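Local coordinates for protein accelerated cell death 11 (Arabidopsis thaliana, PDB 4NT1) that selectively transfers ceramide-1-phosphate and phytoceramide-1-phosphate between membranes, at residues A[46-51]-A[56-61]; A[97-102]-A[196-201]. One frame throughout, in Å; residues are numbered along the deposited sequence.

Interaction 1: residues A[46-51]-A[56-61]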
# COMPACT_ATOMS: atom_id res chain seq x y z
N PRO A 46 9.37 0.80 -3.14
CA PRO A 46 10.49 1.74 -2.98
C PRO A 46 10.06 3.10 -2.44
O PRO A 46 10.92 3.85 -1.99
CB PRO A 46 11.05 1.89 -4.41
CG PRO A 46 10.54 0.68 -5.16
CD PRO A 46 9.20 0.39 -4.55
N LEU A 47 8.77 3.42 -2.47
CA LEU A 47 8.34 4.70 -1.93
C LEU A 47 8.66 4.83 -0.44
O LEU A 47 8.99 5.92 0.03
CB LEU A 47 6.84 4.92 -2.15
CG LEU A 47 6.32 4.93 -3.59
CD1 LEU A 47 4.80 5.03 -3.59
CD2 LEU A 47 6.94 6.06 -4.41
N PHE A 48 8.55 3.74 0.30
CA PHE A 48 8.79 3.81 1.74
C PHE A 48 10.24 4.20 2.03
O PHE A 48 10.50 4.99 2.94
CB PHE A 48 8.42 2.50 2.44
CG PHE A 48 6.95 2.20 2.40
CD1 PHE A 48 6.09 2.81 3.29
CD2 PHE A 48 6.44 1.32 1.46
CE1 PHE A 48 4.74 2.54 3.26
CE2 PHE A 48 5.09 1.05 1.42
CZ PHE A 48 4.23 1.66 2.32
N GLY A 49 11.16 3.67 1.24
CA GLY A 49 12.57 4.00 1.39
C GLY A 49 12.80 5.47 1.10
O GLY A 49 13.62 6.12 1.75
N CYS A 50 12.06 5.99 0.12
CA CYS A 50 12.13 7.40 -0.23
C CYS A 50 11.82 8.31 0.96
O CYS A 50 12.43 9.36 1.10
CB CYS A 50 11.19 7.73 -1.39
SG CYS A 50 11.73 7.10 -2.98
N LEU A 51 10.86 7.90 1.79
CA LEU A 51 10.43 8.72 2.93
C LEU A 51 11.45 8.74 4.07
O LEU A 51 11.37 9.59 4.97
CB LEU A 51 9.08 8.24 3.45
CG LEU A 51 7.97 8.26 2.40
CD1 LEU A 51 6.67 7.73 2.99
CD2 LEU A 51 7.79 9.68 1.89
N LYS A 56 11.20 2.98 8.28
CA LYS A 56 11.96 1.73 8.31
C LYS A 56 11.09 0.51 8.61
O LYS A 56 11.37 -0.59 8.12
CB LYS A 56 13.11 1.84 9.32
CG LYS A 56 13.98 0.60 9.43
CD LYS A 56 15.18 0.90 10.33
CE LYS A 56 15.78 -0.37 10.92
NZ LYS A 56 16.94 -0.08 11.81
N PHE A 57 10.03 0.71 9.39
CA PHE A 57 9.12 -0.38 9.76
C PHE A 57 8.53 -1.05 8.52
O PHE A 57 8.21 -2.24 8.53
CB PHE A 57 7.98 0.11 10.67
CG PHE A 57 6.95 0.96 9.96
CD1 PHE A 57 5.88 0.37 9.29
CD2 PHE A 57 7.02 2.34 9.99
CE1 PHE A 57 4.94 1.15 8.63
CE2 PHE A 57 6.08 3.13 9.34
CZ PHE A 57 5.03 2.53 8.66
N ALA A 58 8.38 -0.27 7.46
CA ALA A 58 7.72 -0.75 6.26
C ALA A 58 8.56 -1.80 5.54
O ALA A 58 8.04 -2.56 4.72
CB ALA A 58 7.44 0.42 5.34
N GLU A 59 9.86 -1.85 5.82
CA GLU A 59 10.69 -2.88 5.22
C GLU A 59 10.20 -4.29 5.59
O GLU A 59 10.04 -5.14 4.72
CB GLU A 59 12.17 -2.68 5.57
CG GLU A 59 12.76 -1.43 4.94
CD GLU A 59 12.53 -1.37 3.43
OE1 GLU A 59 12.82 -2.38 2.75
OE2 GLU A 59 12.04 -0.33 2.93
N MET A 60 9.92 -4.53 6.86
CA MET A 60 9.33 -5.81 7.26
C MET A 60 7.80 -5.84 7.15
O MET A 60 7.20 -6.85 6.77
CB MET A 60 9.75 -6.18 8.68
CG MET A 60 11.23 -6.53 8.82
SD MET A 60 11.78 -7.81 7.66
CE MET A 60 10.57 -9.09 7.96
N ASP A 61 7.15 -4.72 7.47
CA ASP A 61 5.69 -4.66 7.51
C ASP A 61 5.04 -4.65 6.13
O ASP A 61 3.89 -5.07 5.98
CB ASP A 61 5.22 -3.45 8.32
CG ASP A 61 5.38 -3.65 9.81
OD1 ASP A 61 5.70 -4.78 10.22
OD2 ASP A 61 5.17 -2.69 10.58
O HOH W 1 11.52 0.91 0.35

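Interaction 2: residues A[97-102]-A[196-201]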
# COMPACT_ATOMS: atom_id res chain seq x y z
N SER A 97 0.88 -16.86 6.60
CA SER A 97 -0.18 -17.27 5.68
C SER A 97 -0.38 -16.22 4.58
O SER A 97 -0.14 -15.02 4.78
CB SER A 97 -1.51 -17.52 6.40
OG SER A 97 -2.18 -16.29 6.68
N HIS A 98 -0.79 -16.68 3.41
CA HIS A 98 -1.04 -15.78 2.28
C HIS A 98 -2.01 -14.67 2.67
O HIS A 98 -1.82 -13.51 2.30
CB HIS A 98 -1.60 -16.58 1.11
CG HIS A 98 -0.65 -17.59 0.56
ND1 HIS A 98 -1.04 -18.86 0.18
CD2 HIS A 98 0.69 -17.53 0.32
CE1 HIS A 98 0.00 -19.53 -0.28
NE2 HIS A 98 1.06 -18.74 -0.20
N THR A 99 -3.05 -15.03 3.42
CA THR A 99 -4.12 -14.11 3.76
C THR A 99 -3.65 -13.09 4.80
O THR A 99 -4.00 -11.91 4.72
CB THR A 99 -5.35 -14.86 4.25
OG1 THR A 99 -5.85 -15.68 3.20
CG2 THR A 99 -6.43 -13.88 4.68
N ARG A 100 -2.86 -13.54 5.76
CA ARG A 100 -2.25 -12.62 6.72
C ARG A 100 -1.35 -11.62 6.00
O ARG A 100 -1.39 -10.41 6.28
CB ARG A 100 -1.45 -13.40 7.77
CG ARG A 100 -0.73 -12.52 8.80
CD ARG A 100 -0.18 -13.37 9.95
NE ARG A 100 0.53 -12.55 10.93
CZ ARG A 100 0.03 -12.17 12.10
NH1 ARG A 100 -1.20 -12.55 12.45
NH2 ARG A 100 0.75 -11.43 12.92
N ASN A 101 -0.53 -12.10 5.07
CA ASN A 101 0.35 -11.21 4.34
C ASN A 101 -0.44 -10.25 3.46
O ASN A 101 -0.09 -9.08 3.35
CB ASN A 101 1.41 -11.99 3.58
CG ASN A 101 2.41 -12.64 4.52
OD1 ASN A 101 2.56 -12.21 5.66
ND2 ASN A 101 3.09 -13.67 4.05
N LEU A 102 -1.54 -10.74 2.89
CA LEU A 102 -2.43 -9.87 2.12
C LEU A 102 -2.96 -8.70 2.95
O LEU A 102 -3.00 -7.57 2.47
CB LEU A 102 -3.61 -10.67 1.54
CG LEU A 102 -4.61 -9.84 0.72
CD1 LEU A 102 -3.94 -9.17 -0.50
CD2 LEU A 102 -5.78 -10.70 0.27
N ASN A 196 -13.38 -6.09 1.72
CA ASN A 196 -14.59 -6.89 1.57
C ASN A 196 -14.34 -8.40 1.47
O ASN A 196 -15.15 -9.19 1.95
CB ASN A 196 -15.45 -6.40 0.39
CG ASN A 196 -16.17 -5.10 0.71
OD1 ASN A 196 -16.37 -4.75 1.87
ND2 ASN A 196 -16.58 -4.39 -0.33
N LEU A 197 -13.23 -8.81 0.86
CA LEU A 197 -12.87 -10.23 0.88
C LEU A 197 -12.80 -10.74 2.32
O LEU A 197 -13.22 -11.87 2.61
CB LEU A 197 -11.54 -10.49 0.18
CG LEU A 197 -11.50 -10.21 -1.32
CD1 LEU A 197 -10.16 -10.60 -1.88
CD2 LEU A 197 -12.63 -10.95 -2.03
N PHE A 198 -12.26 -9.92 3.21
CA PHE A 198 -12.12 -10.29 4.62
C PHE A 198 -13.47 -10.20 5.34
O PHE A 198 -13.88 -11.13 6.03
CB PHE A 198 -11.09 -9.39 5.34
CG PHE A 198 -9.66 -9.68 4.97
CD1 PHE A 198 -9.13 -9.21 3.78
CD2 PHE A 198 -8.85 -10.43 5.82
CE1 PHE A 198 -7.81 -9.48 3.43
CE2 PHE A 198 -7.53 -10.71 5.48
CZ PHE A 198 -7.01 -10.23 4.28
N LEU A 199 -14.15 -9.07 5.18
CA LEU A 199 -15.38 -8.81 5.92
C LEU A 199 -16.54 -9.72 5.53
O LEU A 199 -17.36 -10.07 6.38
CB LEU A 199 -15.80 -7.34 5.77
CG LEU A 199 -14.75 -6.33 6.25
CD1 LEU A 199 -15.16 -4.91 5.87
CD2 LEU A 199 -14.55 -6.46 7.74
N SER A 200 -16.61 -10.09 4.26
CA SER A 200 -17.68 -10.95 3.76
C SER A 200 -17.50 -12.39 4.23
O SER A 200 -18.44 -13.20 4.17
CB SER A 200 -17.74 -10.91 2.23
OG SER A 200 -16.59 -11.50 1.64
N LYS A 201 -16.31 -12.72 4.71
CA LYS A 201 -16.04 -14.04 5.27
C LYS A 201 -15.88 -13.97 6.79
O LYS A 201 -15.40 -14.92 7.41
CB LYS A 201 -14.81 -14.67 4.63
CG LYS A 201 -15.01 -15.04 3.16
CD LYS A 201 -16.21 -15.98 3.00
CE LYS A 201 -16.26 -16.60 1.61
NZ LYS A 201 -16.48 -15.59 0.53

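Interaction 1: residues A[46-51]-A[56-61]
The Phe48 ring takes the CB of Ala58 on one face, CD1 lying 3.4 Å from that methyl and CG 3.5 Å. The methyl sits toward the CG–CD1 side of the ring and comes 3.7 Å from Phe48 CB. With its CG anti to the carbonyl carbon and beside the backbone N (chi1 -66°), Phe48 sends its ring out from helix 34-51 toward helix 57-63, where it also meets the ring of Tyr62. Ala58 borders a second aromatic, its CB standing 4.1 Å above the plane of the Phe57 ring, toward the rim; the CB of Asp61 lies in that plane at the ring's edge. A short connection joins the two helices, which belong to the all-helical GLTP fold. Helix 98-121 packs against the same part of helix 34-51, Met111 and Val112 touching Phe48. The polar part of the contact runs through a water: it donates to Glu59 OE2 at 2.9 Å and accepts a weak bond from Gly49 N, also 2.9 Å away. Glu59 turns its carboxylate toward helix 34-51 through two like-signed bends (chi1 -68°, chi2 -52°), which brings OE2 to the water. One turn beyond the methyl contact, Asp61 belongs to the binding site for the phosphorylated sphingolipid; its OD2 is hydrogen-bonded to His144 NE2, and His144 also meets the Phe57 ring edge-to-face.

Interaction 2: residues A[97-102]-A[196-201]
Phe198 reaches from helix 173-199 to the first turn of helix 98-121, its CE2 coming within 3.4 Å of Thr99 CG2. Ahead of it, Asn196 uses its carbonyl O within its own segment: Ser200 N and Ser200 OG donate to it from opposite faces of its plane, the hydroxyl at 2.7 Å. Leu197 follows, lying against Met83 of helix 79-88, which also touches Thr99. The end of the Phe198 ring then meets two methyls that come obliquely from the same side of its plane, Thr99 CG2 near CE2 and Leu102 CD2 3.9 Å from CE1. Thr99 O lies at the ring edge, in its plane, 3.5 Å from CZ. With OG1 anti to the carbonyl carbon (chi1 -63°), Thr99 turns CG2 to the ring while OG1 is hydrogen-bonded to Asp86 OD2. At the start of helix 98-121, Ser97 is the N-cap, its OG accepting from Arg100 N at 3.0 Å; Arg100 belongs to the binding site for the sphingolipid phosphate. With the hydroxyl taken by Asp86, Thr99 gives Phe198 its methyl and, at the ring edge, its carbonyl O, so this buried contact depends on shape fit more than on polar bonds.

Interactions 1 and 2 follow one another along the chain, their centres about 22 Å apart and their nearest atoms about 6 Å apart without touching. Both involve helix 98-121: its first turn is one side of interaction 2, whereas residues further along it pack beside interaction 1. Each brings a lipid-site residue, Asp61 or Arg100, within a segment but outside the apolar touch itself. They differ in burial and reach. Interaction 1 joins helices adjacent in sequence and is partly exposed, pairing a ring–methyl contact with a water bridge; interaction 2 unites distant parts of the chain, is buried, and relies on side-chain carbon contacts plus a carbonyl O at the ring edge, without a water bridge.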